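Local atomic coordinates of nucleoside-diphosphate-sugar pyrophosphorylase (PDB entry 4EVW), a protein that probably transfers a nucleotidyl group from a nucleoside triphosphate to a sugar phosphate, giving a nucleoside-diphosphate sugar and pyrophosphate. Residues Tyr105-Val111 / Leu174-Lys180. The protein carries 1 engineered substitution. Numbering follows the deposited sequence.
Sequences YQGSITV and LYHFNRK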
# COMPACT_ATOMS: atom_id res chain seq x y z
N TYR A 105 -1.60 17.11 8.69
CA TYR A 105 -1.05 16.90 7.36
C TYR A 105 -2.16 16.88 6.31
O TYR A 105 -3.15 16.16 6.46
CB TYR A 105 -0.28 15.57 7.33
CG TYR A 105 0.30 15.25 5.99
CD1 TYR A 105 1.44 15.90 5.53
CD2 TYR A 105 -0.32 14.31 5.16
CE1 TYR A 105 1.96 15.63 4.27
CE2 TYR A 105 0.19 14.03 3.90
CZ TYR A 105 1.33 14.69 3.46
OH TYR A 105 1.85 14.42 2.22
N GLN A 106 -1.99 17.66 5.24
CA GLN A 106 -3.02 17.73 4.21
C GLN A 106 -2.49 17.40 2.81
O GLN A 106 -3.17 17.64 1.82
CB GLN A 106 -3.64 19.13 4.19
CG GLN A 106 -4.26 19.57 5.51
CD GLN A 106 -5.44 18.71 5.92
OE1 GLN A 106 -6.12 18.13 5.07
NE2 GLN A 106 -5.70 18.64 7.22
N GLY A 107 -1.29 16.85 2.75
CA GLY A 107 -0.70 16.56 1.46
C GLY A 107 -1.06 15.22 0.84
O GLY A 107 -2.06 14.60 1.20
N SER A 108 -0.23 14.78 -0.09
CA SER A 108 -0.45 13.53 -0.78
C SER A 108 -0.14 12.33 0.10
O SER A 108 0.57 12.45 1.10
CB SER A 108 0.45 13.46 -2.02
OG SER A 108 1.80 13.34 -1.63
N ILE A 109 -0.70 11.19 -0.25
CA ILE A 109 -0.35 9.97 0.46
C ILE A 109 -0.11 8.89 -0.58
O ILE A 109 -0.83 8.76 -1.57
CB ILE A 109 -1.41 9.50 1.47
CG1 ILE A 109 -2.76 9.28 0.80
CG2 ILE A 109 -1.51 10.49 2.63
CD1 ILE A 109 -3.73 8.58 1.73
N THR A 110 0.95 8.14 -0.34
CA THR A 110 1.36 7.06 -1.21
C THR A 110 1.29 5.81 -0.37
O THR A 110 2.14 5.58 0.49
CB THR A 110 2.79 7.30 -1.70
OG1 THR A 110 2.84 8.53 -2.43
CG2 THR A 110 3.26 6.16 -2.59
N VAL A 111 0.26 5.00 -0.60
CA VAL A 111 0.09 3.78 0.18
C VAL A 111 0.88 2.65 -0.46
O VAL A 111 0.82 2.44 -1.66
CB VAL A 111 -1.39 3.38 0.26
CG1 VAL A 111 -1.55 2.14 1.15
CG2 VAL A 111 -2.20 4.54 0.79
N LEU A 174 1.04 -0.26 -4.92
CA LEU A 174 1.37 1.13 -4.64
C LEU A 174 0.22 1.97 -5.17
O LEU A 174 -0.07 1.97 -6.37
CB LEU A 174 2.69 1.54 -5.32
CG LEU A 174 3.15 2.94 -4.90
CD1 LEU A 174 4.66 2.95 -4.71
CD2 LEU A 174 2.70 3.96 -5.93
N TYR A 175 -0.46 2.66 -4.25
CA TYR A 175 -1.61 3.49 -4.58
C TYR A 175 -1.34 4.92 -4.14
O TYR A 175 -1.21 5.20 -2.95
CB TYR A 175 -2.85 2.99 -3.84
CG TYR A 175 -3.13 1.53 -4.07
CD1 TYR A 175 -2.83 0.57 -3.10
CD2 TYR A 175 -3.70 1.10 -5.27
CE1 TYR A 175 -3.10 -0.78 -3.32
CE2 TYR A 175 -3.97 -0.24 -5.50
CZ TYR A 175 -3.67 -1.17 -4.52
OH TYR A 175 -3.95 -2.50 -4.75
N HIS A 176 -1.27 5.83 -5.10
CA HIS A 176 -0.99 7.22 -4.80
C HIS A 176 -2.23 8.10 -4.91
O HIS A 176 -3.05 7.92 -5.82
CB HIS A 176 0.09 7.74 -5.75
CG HIS A 176 0.50 9.16 -5.48
ND1 HIS A 176 1.35 9.51 -4.45
CD2 HIS A 176 0.17 10.31 -6.11
CE1 HIS A 176 1.53 10.82 -4.46
NE2 HIS A 176 0.82 11.33 -5.45
N PHE A 177 -2.36 9.03 -3.97
CA PHE A 177 -3.46 9.99 -3.95
C PHE A 177 -2.82 11.36 -3.75
O PHE A 177 -2.04 11.56 -2.81
CB PHE A 177 -4.43 9.72 -2.79
CG PHE A 177 -5.06 8.36 -2.84
CD1 PHE A 177 -4.36 7.25 -2.41
CD2 PHE A 177 -6.35 8.20 -3.32
CE1 PHE A 177 -4.93 5.98 -2.47
CE2 PHE A 177 -6.94 6.93 -3.38
CZ PHE A 177 -6.22 5.82 -2.95
N ASN A 178 -3.14 12.31 -4.63
CA ASN A 178 -2.56 13.65 -4.53
C ASN A 178 -2.99 14.40 -3.27
O ASN A 178 -2.24 15.23 -2.76
CB ASN A 178 -2.93 14.48 -5.77
CG ASN A 178 -2.16 15.78 -5.85
OD1 ASN A 178 -0.94 15.79 -5.73
ND2 ASN A 178 -2.88 16.88 -6.05
N ARG A 179 -4.18 14.10 -2.76
CA ARG A 179 -4.68 14.75 -1.54
C ARG A 179 -5.24 13.75 -0.54
O ARG A 179 -6.07 12.91 -0.88
CB ARG A 179 -5.78 15.76 -1.88
CG ARG A 179 -5.29 16.95 -2.71
CD ARG A 179 -6.38 18.01 -2.87
NE ARG A 179 -5.83 19.26 -3.38
CZ ARG A 179 -5.73 20.38 -2.67
NH1 ARG A 179 -6.15 20.42 -1.41
NH2 ARG A 179 -5.20 21.47 -3.21
N LYS A 180 -4.78 13.85 0.71
CA LYS A 180 -5.24 12.97 1.77
C LYS A 180 -6.76 13.06 1.86
O LYS A 180 -7.44 12.05 2.05
CB LYS A 180 -4.63 13.38 3.12
CG LYS A 180 -5.09 12.51 4.29
CD LYS A 180 -4.77 13.13 5.65
CE LYS A 180 -5.68 14.32 5.96
NZ LYS A 180 -5.44 14.84 7.34
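Strands 109-111 and 174-177 run antiparallel. Ile109 and Phe177 form one hydrogen-bonded pair, with N to O at 2.9 Å in both directions; Val111 and Tyr175 form the next. Between them, Thr110 and His176 are a non-hydrogen-bonded pair, and their side chains make the link instead. With His176 in t and Thr110 in m, ND1 of His176 lies 2.7 Å from OG1 of Thr110 in a hydrogen bond. On the other face, Ile109 CG1 packs 4.0 Å from Phe177 CB, and Phe177 and Tyr175, both m in chi1, lie against helix 208-214. Beyond the strands, Gly107 O accepts from Lys180 N at 2.9 Å, at the start of helix 180-191. The Lys180 side chain bends at chi3 (p), and NZ donates to Tyr105 O at 2.8 Å. Tyr105 OH donates to Ser108 O. Strand 109-111 also pairs in parallel with strand 2-5. This is the mixed central sheet of a Rossmann-like α/β fold, consistent with the nucleotidyltransferase family.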